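Local coordinates for protein putative cell surface hydrolase (Lactobacillus plantarum, PDB 3LP5) that is of unknown function in detail but probably acts as a cell-surface hydrolase of the alpha/beta-hydrolase superfamily, at residues A[3-8]-A[99-104]; A[36-41]-A[61-66]; A[126-131]-A[161-166]. All coordinates share one frame; numbering follows the deposited sequence.

How the contacts relate
All three contacts reach one mixed sheet, in which strand 62-67 lies between 37-42 and 7-10, and 99-105 between 7-10 and 127-134. Contact 1 is the middle piece: its centre is about 11 Å from the centres of contacts 2 and 3, which are about 20 Å apart. Backbone bonds join neighbours, Val7 N to Pro61 O at 2.8 Å and Ala102 N to Arg130 O at 2.9 Å. Strand 99-105 leads into a Gly104-Ser106-Gly108 pattern consistent with the nucleophile elbow of this superfamily. A bound sodium ion lies about 6 Å from the Phe62 side chain of contact 2; the Val7 side chain of contact 1 is about 11 Å from a sodium ion.

Contact 1 (A[3-8]-A[99-104]); sequences RMAPVI and HFYALG
Ile8 and Phe100 meet where parallel strands 7-10 and 99-105 run side by side in the middle of the alpha/beta-hydrolase sheet. Phe100 holds CG between its backbone N and carbonyl carbon (chi1 68°), and its side chain crosses that of Ile8 obliquely, with Ile8 CD1 reaching Phe100 CD1 at 3.7 Å. A branched aliphatic chain and an aromatic ring suit this buried place, where Phe88 also meets the Phe100 ring.

The other face carries Val7 and Tyr101. Tyr101 CG lies anti to the carbonyl carbon (chi1 -40°), and the ring turns its CD2 and CE2 atoms to segment 3-8. Val7 CG2 stands 4.1 Å from Tyr101 CD2, while Ala5 CB is 3.8 Å from Tyr101 CE2; the small methyl of Ala5 lets the broad ring lie close to the chain. Leu231 of helix 217-231 packs on both Val7 and Tyr101.

Between the two layers the backbones are laced by hydrogen bonds: Tyr101 N to Pro6 O at 3.1 Å, nearly straight at 173°, Ile8 N to Tyr101 O at 2.7 Å, and Leu103 N to Ile8 O at 2.9 Å. The ladder stops at Pro6, which has no N-H to give. Its ring is still useful as an apolar group, and Pro6 CD lies 3.9 Å from Phe100 CB. The same methylene sits 3.4 Å from His99 O, a buried carbonyl oxygen that finds no hydrogen-bond donor.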
ATOM      1  N   ARG A   3     -19.207  -3.923  10.746  1.00 29.90           N
ATOM      2  CA  ARG A   3     -19.040  -2.516  11.094  1.00 29.15           C
ATOM      3  C   ARG A   3     -17.593  -2.070  11.081  1.00 26.19           C
ATOM      4  O   ARG A   3     -17.327  -0.951  10.675  1.00 24.91           O
ATOM      5  CB  ARG A   3     -19.727  -2.169  12.417  1.00 29.51           C
ATOM      6  CG  ARG A   3     -21.210  -1.884  12.205  1.00 36.36           C
ATOM      7  CD  ARG A   3     -21.592  -0.380  11.940  1.00 42.82           C
ATOM      8  NE  ARG A   3     -23.056  -0.251  11.997  1.00 46.71           N
ATOM      9  CZ  ARG A   3     -23.793  -0.322  13.119  1.00 49.82           C
ATOM     10  NH1 ARG A   3     -23.227  -0.496  14.316  1.00 50.54           N
ATOM     11  NH2 ARG A   3     -25.114  -0.211  13.054  1.00 50.30           N
ATOM     12  N   MET A   4     -16.672  -2.921  11.541  1.00 24.13           N
ATOM     13  CA  MET A   4     -15.233  -2.597  11.465  1.00 22.14           C
ATOM     14  C   MET A   4     -14.727  -2.852  10.050  1.00 20.90           C
ATOM     15  O   MET A   4     -14.998  -3.947   9.482  1.00 19.83           O
ATOM     16  CB  MET A   4     -14.378  -3.394  12.483  1.00 22.19           C
ATOM     17  CG  MET A   4     -12.885  -3.002  12.523  1.00 22.18           C
ATOM     18  SD  MET A   4     -11.748  -4.143  13.417  1.00 22.66           S
ATOM     19  CE  MET A   4     -12.294  -5.662  12.714  1.00 27.39           C
ATOM     20  N   ALA A   5     -14.075  -1.834   9.461  1.00 17.77           N
ATOM     21  CA  ALA A   5     -13.244  -2.028   8.270  1.00 16.06           C
ATOM     22  C   ALA A   5     -11.902  -1.325   8.440  1.00 14.50           C
ATOM     23  O   ALA A   5     -11.799  -0.127   8.279  1.00 15.16           O
ATOM     24  CB  ALA A   5     -13.961  -1.566   6.978  1.00 16.95           C
ATOM     25  N   PRO A   6     -10.857  -2.082   8.757  1.00 13.36           N
ATOM     26  CA  PRO A   6      -9.589  -1.484   9.140  1.00 12.96           C
ATOM     27  C   PRO A   6      -8.871  -0.974   7.883  1.00 13.12           C
ATOM     28  O   PRO A   6      -9.227  -1.387   6.795  1.00 12.12           O
ATOM     29  CB  PRO A   6      -8.852  -2.628   9.793  1.00 14.01           C
ATOM     30  CG  PRO A   6      -9.408  -3.881   9.111  1.00 13.27           C
ATOM     31  CD  PRO A   6     -10.831  -3.555   8.750  1.00 13.08           C
ATOM     32  N   VAL A   7      -7.991   0.014   8.031  1.00 11.89           N
ATOM     33  CA  VAL A   7      -7.115   0.387   6.941  1.00 12.13           C
ATOM     34  C   VAL A   7      -5.742  -0.282   7.262  1.00 11.95           C
ATOM     35  O   VAL A   7      -5.053   0.124   8.231  1.00 13.54           O
ATOM     36  CB  VAL A   7      -6.920   1.881   6.881  1.00 11.92           C
ATOM     37  CG1 VAL A   7      -6.052   2.264   5.663  1.00 11.17           C
ATOM     38  CG2 VAL A   7      -8.242   2.574   6.842  1.00 15.51           C
ATOM     39  N   ILE A   8      -5.358  -1.302   6.499  1.00 10.90           N
ATOM     40  CA  ILE A   8      -4.107  -2.053   6.766  1.00 11.68           C
ATOM     41  C   ILE A   8      -2.920  -1.517   5.946  1.00 12.74           C
ATOM     42  O   ILE A   8      -3.023  -1.423   4.752  1.00 11.97           O
ATOM     43  CB  ILE A   8      -4.322  -3.574   6.547  1.00 12.34           C
ATOM     44  CG1 ILE A   8      -5.557  -4.013   7.367  1.00 12.10           C
ATOM     45  CG2 ILE A   8      -3.063  -4.358   6.978  1.00  9.35           C
ATOM     46  CD1 ILE A   8      -6.125  -5.479   7.114  1.00 11.96           C
ATOM     47  N   HIS A  99     -14.414  -6.670   5.459  1.00 14.86           N
ATOM     48  CA  HIS A  99     -14.078  -5.689   4.422  1.00 16.63           C
ATOM     49  C   HIS A  99     -12.844  -4.947   4.970  1.00 15.32           C
ATOM     50  O   HIS A  99     -12.759  -4.763   6.205  1.00 15.16           O
ATOM     51  CB  HIS A  99     -15.247  -4.677   4.184  1.00 18.12           C
ATOM     52  CG  HIS A  99     -16.323  -5.190   3.267  1.00 25.27           C
ATOM     53  ND1 HIS A  99     -17.472  -5.816   3.730  1.00 29.70           N
ATOM     54  CD2 HIS A  99     -16.431  -5.168   1.911  1.00 29.33           C
ATOM     55  CE1 HIS A  99     -18.232  -6.160   2.699  1.00 32.15           C
ATOM     56  NE2 HIS A  99     -17.627  -5.772   1.585  1.00 33.45           N
ATOM     57  N   PHE A 100     -11.885  -4.573   4.103  1.00 12.92           N
ATOM     58  CA  PHE A 100     -10.758  -3.743   4.551  1.00 12.47           C
ATOM     59  C   PHE A 100     -10.205  -2.899   3.389  1.00 12.02           C
ATOM     60  O   PHE A 100     -10.575  -3.091   2.216  1.00 12.64           O
ATOM     61  CB  PHE A 100      -9.624  -4.607   5.192  1.00 12.05           C
ATOM     62  CG  PHE A 100      -8.912  -5.493   4.209  1.00 12.50           C
ATOM     63  CD1 PHE A 100      -7.679  -5.167   3.743  1.00 12.24           C
ATOM     64  CD2 PHE A 100      -9.519  -6.677   3.748  1.00 15.86           C
ATOM     65  CE1 PHE A 100      -6.988  -5.986   2.831  1.00 13.47           C
ATOM     66  CE2 PHE A 100      -8.853  -7.519   2.794  1.00 15.52           C
ATOM     67  CZ  PHE A 100      -7.591  -7.184   2.342  1.00 13.08           C
ATOM     68  N   TYR A 101      -9.404  -1.898   3.732  1.00 10.41           N
ATOM     69  CA  TYR A 101      -8.644  -1.137   2.764  1.00 13.33           C
ATOM     70  C   TYR A 101      -7.139  -1.348   3.003  1.00 12.71           C
ATOM     71  O   TYR A 101      -6.658  -1.582   4.134  1.00 11.57           O
ATOM     72  CB  TYR A 101      -8.968   0.351   2.866  1.00 14.72           C
ATOM     73  CG  TYR A 101     -10.434   0.612   3.098  1.00 17.02           C
ATOM     74  CD1 TYR A 101     -11.290   0.696   2.031  1.00 19.45           C
ATOM     75  CD2 TYR A 101     -10.969   0.651   4.390  1.00 21.54           C
ATOM     76  CE1 TYR A 101     -12.614   0.915   2.198  1.00 21.05           C
ATOM     77  CE2 TYR A 101     -12.337   0.860   4.586  1.00 23.15           C
ATOM     78  CZ  TYR A 101     -13.153   0.996   3.468  1.00 25.29           C
ATOM     79  OH  TYR A 101     -14.516   1.223   3.570  1.00 26.07           O
ATOM     80  N   ALA A 102      -6.388  -1.206   1.934  1.00 13.16           N
ATOM     81  CA  ALA A 102      -4.961  -1.478   2.023  1.00 12.21           C
ATOM     82  C   ALA A 102      -4.156  -0.303   1.511  1.00 12.21           C
ATOM     83  O   ALA A 102      -4.508   0.288   0.485  1.00 10.04           O
ATOM     84  CB  ALA A 102      -4.650  -2.748   1.229  1.00 10.81           C
ATOM     85  N   LEU A 103      -3.079   0.050   2.253  1.00 11.86           N
ATOM     86  CA  LEU A 103      -2.114   1.016   1.807  1.00 12.22           C
ATOM     87  C   LEU A 103      -0.759   0.314   1.766  1.00 11.90           C
ATOM     88  O   LEU A 103      -0.335  -0.275   2.771  1.00 13.01           O
ATOM     89  CB  LEU A 103      -2.019   2.214   2.757  1.00 11.69           C
ATOM     90  CG  LEU A 103      -0.989   3.289   2.396  1.00 13.60           C
ATOM     91  CD1 LEU A 103      -1.348   4.105   1.192  1.00 13.44           C
ATOM     92  CD2 LEU A 103      -0.716   4.303   3.527  1.00 13.55           C
ATOM     93  N   GLY A 104      -0.063   0.410   0.637  1.00 11.99           N
ATOM     94  CA  GLY A 104       1.300  -0.147   0.488  1.00 12.09           C
ATOM     95  C   GLY A 104       2.280   0.944   0.100  1.00 14.46           C
ATOM     96  O   GLY A 104       2.153   1.592  -0.966  1.00 14.55           O
TER

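Contact 2 (A[36-41]-A[61-66]); sequences SVLKLT and PFIVIG
Leu38 sets CG anti to its backbone N (chi1 175°), and Ile63 places CG2 anti to its own N, bringing the two side chains next to each other, pointing the same way, with Leu38 CD2 4.0 Å from Ile63 CG2. On the other face Lys39 turns CG beside its backbone N (chi1 -68°), and its aliphatic stem lies alongside Val64, Lys39 CG being 4.0 Å from Val64 CB. A lysine fits here because its methylenes can pack on valine while the chain runs on to an exposed end.

These pairs hang on a regular parallel ladder between strands 37-42 and 62-67 of the alpha/beta-hydrolase sheet. Five backbone bonds tie it, alternating in direction, from Phe62 N to Ser36 O at 2.9 Å to Gly66 N to Leu40 O, also at 2.9 Å. At the start of the ladder Ser36 OG packs on Pro61 CB at 3.8 Å and is itself held by Asp58 and the backbone of Ala55.

The beta-branched Ile63, Val64 and Ile65 suit an extended inner strand, and helix 74-92 covers Leu40 and Ile65. The chemistry implies a two-sided contact: one face, with Leu38, Leu40, Ile63 and Ile65, is aliphatic and buried, in part by that helix, the other shades from buried valine to a charged residue.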
ATOM      1  N   SER A  36      -7.648   4.557  15.757  1.00 18.48           N
ATOM      2  CA  SER A  36      -6.716   3.936  16.702  1.00 18.93           C
ATOM      3  C   SER A  36      -5.584   3.284  15.877  1.00 18.30           C
ATOM      4  O   SER A  36      -5.750   3.056  14.683  1.00 18.16           O
ATOM      5  CB  SER A  36      -7.469   3.037  17.695  1.00 20.31           C
ATOM      6  OG  SER A  36      -8.223   2.048  17.025  1.00 23.80           O
ATOM      7  N   VAL A  37      -4.399   3.120  16.441  1.00 17.55           N
ATOM      8  CA  VAL A  37      -3.268   2.566  15.692  1.00 16.67           C
ATOM      9  C   VAL A  37      -2.743   1.295  16.375  1.00 16.24           C
ATOM     10  O   VAL A  37      -2.265   1.367  17.472  1.00 16.08           O
ATOM     11  CB  VAL A  37      -2.124   3.562  15.578  1.00 16.78           C
ATOM     12  CG1 VAL A  37      -0.890   2.920  14.892  1.00 17.35           C
ATOM     13  CG2 VAL A  37      -2.558   4.828  14.845  1.00 17.23           C
ATOM     14  N   LEU A  38      -2.873   0.140  15.714  1.00 15.90           N
ATOM     15  CA  LEU A  38      -2.269  -1.109  16.161  1.00 16.31           C
ATOM     16  C   LEU A  38      -1.084  -1.460  15.242  1.00 16.67           C
ATOM     17  O   LEU A  38      -1.217  -1.324  14.016  1.00 17.16           O
ATOM     18  CB  LEU A  38      -3.307  -2.203  16.002  1.00 16.90           C
ATOM     19  CG  LEU A  38      -2.861  -3.606  16.294  1.00 14.98           C
ATOM     20  CD1 LEU A  38      -2.583  -3.845  17.783  1.00 15.08           C
ATOM     21  CD2 LEU A  38      -3.896  -4.599  15.740  1.00 17.67           C
ATOM     22  N   LYS A  39       0.074  -1.846  15.793  1.00 15.19           N
ATOM     23  CA  LYS A  39       1.266  -2.153  14.964  1.00 16.82           C
ATOM     24  C   LYS A  39       1.693  -3.561  15.196  1.00 16.48           C
ATOM     25  O   LYS A  39       1.887  -3.943  16.366  1.00 16.60           O
ATOM     26  CB  LYS A  39       2.484  -1.275  15.299  1.00 17.57           C
ATOM     27  CG  LYS A  39       2.337   0.168  14.935  1.00 25.13           C
ATOM     28  CD  LYS A  39       3.674   0.776  14.438  1.00 35.24           C
ATOM     29  CE  LYS A  39       3.538   2.316  14.114  1.00 38.70           C
ATOM     30  NZ  LYS A  39       3.265   3.153  15.341  1.00 39.26           N
ATOM     31  N   LEU A  40       1.857  -4.317  14.103  1.00 15.15           N
ATOM     32  CA  LEU A  40       2.372  -5.683  14.146  1.00 14.87           C
ATOM     33  C   LEU A  40       3.708  -5.666  13.441  1.00 16.28           C
ATOM     34  O   LEU A  40       3.856  -5.045  12.350  1.00 15.69           O
ATOM     35  CB  LEU A  40       1.457  -6.665  13.416  1.00 13.65           C
ATOM     36  CG  LEU A  40       0.203  -7.228  14.063  1.00 14.92           C
ATOM     37  CD1 LEU A  40      -0.829  -6.092  14.479  1.00 15.95           C
ATOM     38  CD2 LEU A  40      -0.467  -8.305  13.091  1.00 11.69           C
ATOM     39  N   THR A  41       4.682  -6.334  14.059  1.00 14.60           N
ATOM     40  CA  THR A  41       5.950  -6.575  13.417  1.00 14.30           C
ATOM     41  C   THR A  41       6.146  -8.075  13.325  1.00 12.95           C
ATOM     42  O   THR A  41       6.236  -8.776  14.369  1.00 12.93           O
ATOM     43  CB  THR A  41       7.111  -5.992  14.241  1.00 14.51           C
ATOM     44  OG1 THR A  41       6.867  -4.604  14.380  1.00 17.30           O
ATOM     45  CG2 THR A  41       8.444  -6.106  13.450  1.00 15.21           C
ATOM     46  N   PRO A  61     -10.027   1.312  12.239  1.00 15.93           N
ATOM     47  CA  PRO A  61      -8.711   1.387  12.834  1.00 15.70           C
ATOM     48  C   PRO A  61      -7.613   1.284  11.763  1.00 15.54           C
ATOM     49  O   PRO A  61      -7.828   0.672  10.703  1.00 15.27           O
ATOM     50  CB  PRO A  61      -8.673   0.161  13.764  1.00 16.05           C
ATOM     51  CG  PRO A  61      -9.682  -0.801  13.135  1.00 16.33           C
ATOM     52  CD  PRO A  61     -10.747   0.075  12.599  1.00 15.24           C
ATOM     53  N   PHE A  62      -6.473   1.915  12.061  1.00 13.57           N
ATOM     54  CA  PHE A  62      -5.289   1.818  11.232  1.00 14.00           C
ATOM     55  C   PHE A  62      -4.498   0.661  11.791  1.00 13.22           C
ATOM     56  O   PHE A  62      -4.175   0.638  12.994  1.00 14.75           O
ATOM     57  CB  PHE A  62      -4.429   3.089  11.365  1.00 14.03           C
ATOM     58  CG  PHE A  62      -5.041   4.354  10.750  1.00 15.07           C
ATOM     59  CD1 PHE A  62      -6.134   4.295   9.874  1.00 17.84           C
ATOM     60  CD2 PHE A  62      -4.470   5.604  11.021  1.00 15.38           C
ATOM     61  CE1 PHE A  62      -6.672   5.449   9.279  1.00 16.10           C
ATOM     62  CE2 PHE A  62      -5.023   6.785  10.456  1.00 16.15           C
ATOM     63  CZ  PHE A  62      -6.115   6.700   9.591  1.00 16.44           C
ATOM     64  N   ILE A  63      -4.169  -0.297  10.960  1.00 13.33           N
ATOM     65  CA  ILE A  63      -3.309  -1.378  11.408  1.00 12.99           C
ATOM     66  C   ILE A  63      -2.006  -1.375  10.558  1.00 14.14           C
ATOM     67  O   ILE A  63      -2.082  -1.522   9.331  1.00 14.33           O
ATOM     68  CB  ILE A  63      -4.072  -2.687  11.314  1.00 12.49           C
ATOM     69  CG1 ILE A  63      -5.394  -2.595  12.115  1.00 10.44           C
ATOM     70  CG2 ILE A  63      -3.206  -3.828  11.845  1.00 14.14           C
ATOM     71  CD1 ILE A  63      -6.279  -3.921  11.941  1.00 12.58           C
ATOM     72  N   VAL A  64      -0.830  -1.152  11.181  1.00 13.07           N
ATOM     73  CA  VAL A  64       0.432  -1.182  10.435  1.00 13.91           C
ATOM     74  C   VAL A  64       0.940  -2.593  10.555  1.00 14.24           C
ATOM     75  O   VAL A  64       0.988  -3.135  11.668  1.00 15.21           O
ATOM     76  CB  VAL A  64       1.485  -0.221  11.046  1.00 13.90           C
ATOM     77  CG1 VAL A  64       2.897  -0.308  10.305  1.00 15.99           C
ATOM     78  CG2 VAL A  64       0.958   1.203  10.990  1.00 14.82           C
ATOM     79  N   ILE A  65       1.321  -3.191   9.441  1.00 12.65           N
ATOM     80  CA  ILE A  65       1.974  -4.495   9.457  1.00 12.87           C
ATOM     81  C   ILE A  65       3.322  -4.359   8.788  1.00 13.59           C
ATOM     82  O   ILE A  65       3.365  -4.083   7.580  1.00 13.87           O
ATOM     83  CB  ILE A  65       1.138  -5.597   8.721  1.00 11.30           C
ATOM     84  CG1 ILE A  65      -0.246  -5.725   9.351  1.00 13.09           C
ATOM     85  CG2 ILE A  65       1.923  -6.959   8.740  1.00 13.76           C
ATOM     86  CD1 ILE A  65      -1.146  -6.672   8.634  1.00 11.72           C
ATOM     87  N   GLY A  66       4.414  -4.517   9.554  1.00 13.13           N
ATOM     88  CA  GLY A  66       5.738  -4.560   8.945  1.00 12.87           C
ATOM     89  C   GLY A  66       6.524  -5.766   9.383  1.00 13.19           C
ATOM     90  O   GLY A  66       5.994  -6.691  10.045  1.00 14.16           O
TER

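Contact 3 (A[126-131]-A[161-166]); sequences VHIDRL and GLPESL
Ile128 and Leu166 bring strand 127-134 of the alpha/beta-hydrolase sheet against the loop that leads into the next strand, 167-172. Apolar packing dominates. Leu166 sets CG anti to its backbone N (chi1 -177°), and its CD1 methyl makes the approach. The two side chains meet at a slant, and Ile128 CD1 lies 3.7 Å from Leu166 CD1, with CG1 and CG2 just as near. Ile128 CG2 also meets Pro163 CG at 3.7 Å, so one branched residue grips both ends of the loop's turn. An alanine at Ile128 would probably leave Pro163 CG without its neighbour and the Leu166 methyl with a gap on one side.

Hydrogen bonding lies within the loop and beyond it rather than across this contact. Pro163 to Leu166 forms a type I beta turn, closed by a weak bond from Leu166 N to Pro163 O of 3.4 Å; proline suits its first position, where no N-H is needed. Thr167, just past the loop, is hydrogen-bonded through the backbone to Asp129.

The last kind is methyl against backbone. Leu166 CD1 is 3.7 Å from Asp129 O and reaches Leu131 N at 3.6 Å.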
ATOM      1  N   VAL A 126     -13.405 -12.507   3.620  1.00 17.43           N
ATOM      2  CA  VAL A 126     -12.871 -11.172   3.880  1.00 16.61           C
ATOM      3  C   VAL A 126     -12.507 -10.506   2.559  1.00 17.30           C
ATOM      4  O   VAL A 126     -11.646 -11.008   1.808  1.00 17.92           O
ATOM      5  CB  VAL A 126     -11.644 -11.261   4.799  1.00 15.49           C
ATOM      6  CG1 VAL A 126     -11.227  -9.879   5.300  1.00 13.01           C
ATOM      7  CG2 VAL A 126     -11.956 -12.152   5.965  1.00 16.60           C
ATOM      8  N   HIS A 127     -13.146  -9.388   2.238  1.00 17.46           N
ATOM      9  CA  HIS A 127     -12.857  -8.755   0.933  1.00 17.06           C
ATOM     10  C   HIS A 127     -12.143  -7.397   1.036  1.00 16.29           C
ATOM     11  O   HIS A 127     -12.384  -6.664   1.983  1.00 14.77           O
ATOM     12  CB  HIS A 127     -14.138  -8.620   0.130  1.00 19.21           C
ATOM     13  CG  HIS A 127     -14.885  -9.912   0.007  1.00 25.45           C
ATOM     14  ND1 HIS A 127     -16.010 -10.195   0.759  1.00 30.23           N
ATOM     15  CD2 HIS A 127     -14.623 -11.032  -0.714  1.00 28.58           C
ATOM     16  CE1 HIS A 127     -16.434 -11.417   0.478  1.00 29.05           C
ATOM     17  NE2 HIS A 127     -15.605 -11.950  -0.405  1.00 31.41           N
ATOM     18  N   ILE A 128     -11.276  -7.091   0.055  1.00 14.78           N
ATOM     19  CA  ILE A 128     -10.621  -5.789  -0.002  1.00 15.00           C
ATOM     20  C   ILE A 128     -11.496  -4.886  -0.856  1.00 15.77           C
ATOM     21  O   ILE A 128     -12.039  -5.333  -1.832  1.00 15.06           O
ATOM     22  CB  ILE A 128      -9.197  -5.896  -0.532  1.00 15.64           C
ATOM     23  CG1 ILE A 128      -8.472  -4.537  -0.464  1.00 13.36           C
ATOM     24  CG2 ILE A 128      -9.169  -6.542  -1.935  1.00 15.61           C
ATOM     25  CD1 ILE A 128      -7.137  -4.623  -0.952  1.00 15.91           C
ATOM     26  N   ASP A 129     -11.672  -3.642  -0.447  1.00 15.18           N
ATOM     27  CA  ASP A 129     -12.497  -2.688  -1.200  1.00 17.01           C
ATOM     28  C   ASP A 129     -11.619  -1.770  -2.048  1.00 15.69           C
ATOM     29  O   ASP A 129     -11.927  -1.475  -3.235  1.00 14.10           O
ATOM     30  CB  ASP A 129     -13.317  -1.788  -0.244  1.00 18.86           C
ATOM     31  CG  ASP A 129     -14.467  -2.528   0.455  1.00 25.81           C
ATOM     32  OD1 ASP A 129     -14.737  -3.716   0.121  1.00 33.39           O
ATOM     33  OD2 ASP A 129     -15.131  -1.922   1.346  1.00 30.20           O
ATOM     34  N   ARG A 130     -10.549  -1.280  -1.427  1.00 14.14           N
ATOM     35  CA  ARG A 130      -9.649  -0.311  -2.062  1.00 15.32           C
ATOM     36  C   ARG A 130      -8.183  -0.583  -1.686  1.00 13.79           C
ATOM     37  O   ARG A 130      -7.915  -0.969  -0.557  1.00 13.82           O
ATOM     38  CB  ARG A 130     -10.023   1.105  -1.660  1.00 14.68           C
ATOM     39  CG  ARG A 130     -11.414   1.484  -2.185  1.00 18.77           C
ATOM     40  CD  ARG A 130     -11.690   3.014  -2.126  1.00 18.91           C
ATOM     41  NE  ARG A 130     -11.807   3.376  -0.720  1.00 25.25           N
ATOM     42  CZ  ARG A 130     -12.968   3.522  -0.086  1.00 22.99           C
ATOM     43  NH1 ARG A 130     -14.089   3.332  -0.746  1.00 24.26           N
ATOM     44  NH2 ARG A 130     -12.992   3.846   1.202  1.00 19.70           N
ATOM     45  N   LEU A 131      -7.298  -0.455  -2.676  1.00 12.52           N
ATOM     46  CA  LEU A 131      -5.821  -0.496  -2.564  1.00 11.61           C
ATOM     47  C   LEU A 131      -5.159   0.789  -3.080  1.00 11.98           C
ATOM     48  O   LEU A 131      -5.416   1.237  -4.205  1.00 13.46           O
ATOM     49  CB  LEU A 131      -5.258  -1.703  -3.352  1.00 11.32           C
ATOM     50  CG  LEU A 131      -3.711  -1.790  -3.425  1.00 13.34           C
ATOM     51  CD1 LEU A 131      -3.053  -1.970  -2.010  1.00 12.16           C
ATOM     52  CD2 LEU A 131      -3.390  -2.909  -4.447  1.00 11.40           C
ATOM     53  N   GLY A 161      -5.369 -13.691 -10.284  1.00 14.70           N
ATOM     54  CA  GLY A 161      -5.867 -13.940  -8.948  1.00 14.66           C
ATOM     55  C   GLY A 161      -6.409 -12.680  -8.253  1.00 15.40           C
ATOM     56  O   GLY A 161      -7.031 -12.810  -7.218  1.00 13.89           O
ATOM     57  N   LEU A 162      -6.178 -11.469  -8.800  1.00 15.61           N
ATOM     58  CA  LEU A 162      -6.666 -10.241  -8.137  1.00 17.32           C
ATOM     59  C   LEU A 162      -8.183 -10.260  -8.031  1.00 18.01           C
ATOM     60  O   LEU A 162      -8.847 -10.853  -8.874  1.00 18.20           O
ATOM     61  CB  LEU A 162      -6.207  -8.949  -8.861  1.00 15.41           C
ATOM     62  CG  LEU A 162      -4.691  -8.657  -8.717  1.00 18.15           C
ATOM     63  CD1 LEU A 162      -4.202  -7.722  -9.841  1.00 13.53           C
ATOM     64  CD2 LEU A 162      -4.287  -8.138  -7.291  1.00 16.51           C
ATOM     65  N   PRO A 163      -8.732  -9.657  -6.977  1.00 20.13           N
ATOM     66  CA  PRO A 163     -10.200  -9.542  -6.890  1.00 21.01           C
ATOM     67  C   PRO A 163     -10.776  -8.567  -7.903  1.00 21.48           C
ATOM     68  O   PRO A 163     -10.314  -7.436  -7.993  1.00 21.61           O
ATOM     69  CB  PRO A 163     -10.447  -9.032  -5.462  1.00 20.79           C
ATOM     70  CG  PRO A 163      -9.171  -8.617  -4.963  1.00 20.83           C
ATOM     71  CD  PRO A 163      -8.084  -9.344  -5.690  1.00 20.05           C
ATOM     72  N   GLU A 164     -11.799  -9.000  -8.643  1.00 21.68           N
ATOM     73  CA  GLU A 164     -12.358  -8.179  -9.701  1.00 22.60           C
ATOM     74  C   GLU A 164     -13.108  -6.936  -9.180  1.00 22.37           C
ATOM     75  O   GLU A 164     -13.227  -5.962  -9.892  1.00 23.21           O
ATOM     76  CB  GLU A 164     -13.245  -8.989 -10.678  1.00 22.91           C
ATOM     77  CG  GLU A 164     -12.522 -10.164 -11.389  1.00 27.92           C
ATOM     78  CD  GLU A 164     -13.354 -10.832 -12.510  1.00 34.91           C
ATOM     79  OE1 GLU A 164     -14.579 -11.007 -12.331  1.00 36.06           O
ATOM     80  OE2 GLU A 164     -12.791 -11.184 -13.578  1.00 36.96           O
ATOM     81  N   SER A 165     -13.639  -6.938  -7.973  1.00 21.38           N
ATOM     82  CA  SER A 165     -14.387  -5.749  -7.564  1.00 21.37           C
ATOM     83  C   SER A 165     -13.493  -4.646  -6.886  1.00 20.68           C
ATOM     84  O   SER A 165     -14.014  -3.586  -6.528  1.00 20.64           O
ATOM     85  CB  SER A 165     -15.538  -6.147  -6.642  1.00 22.07           C
ATOM     86  OG  SER A 165     -14.924  -6.560  -5.420  1.00 26.14           O
ATOM     87  N   LEU A 166     -12.175  -4.858  -6.823  1.00 18.72           N
ATOM     88  CA  LEU A 166     -11.195  -3.890  -6.248  1.00 17.55           C
ATOM     89  C   LEU A 166     -10.994  -2.587  -7.022  1.00 17.46           C
ATOM     90  O   LEU A 166     -11.034  -2.556  -8.262  1.00 17.91           O
ATOM     91  CB  LEU A 166      -9.813  -4.587  -6.072  1.00 17.70           C
ATOM     92  CG  LEU A 166      -8.634  -3.856  -5.437  1.00 15.14           C
ATOM     93  CD1 LEU A 166      -8.855  -3.461  -3.990  1.00 13.17           C
ATOM     94  CD2 LEU A 166      -7.417  -4.756  -5.522  1.00 12.12           C
TER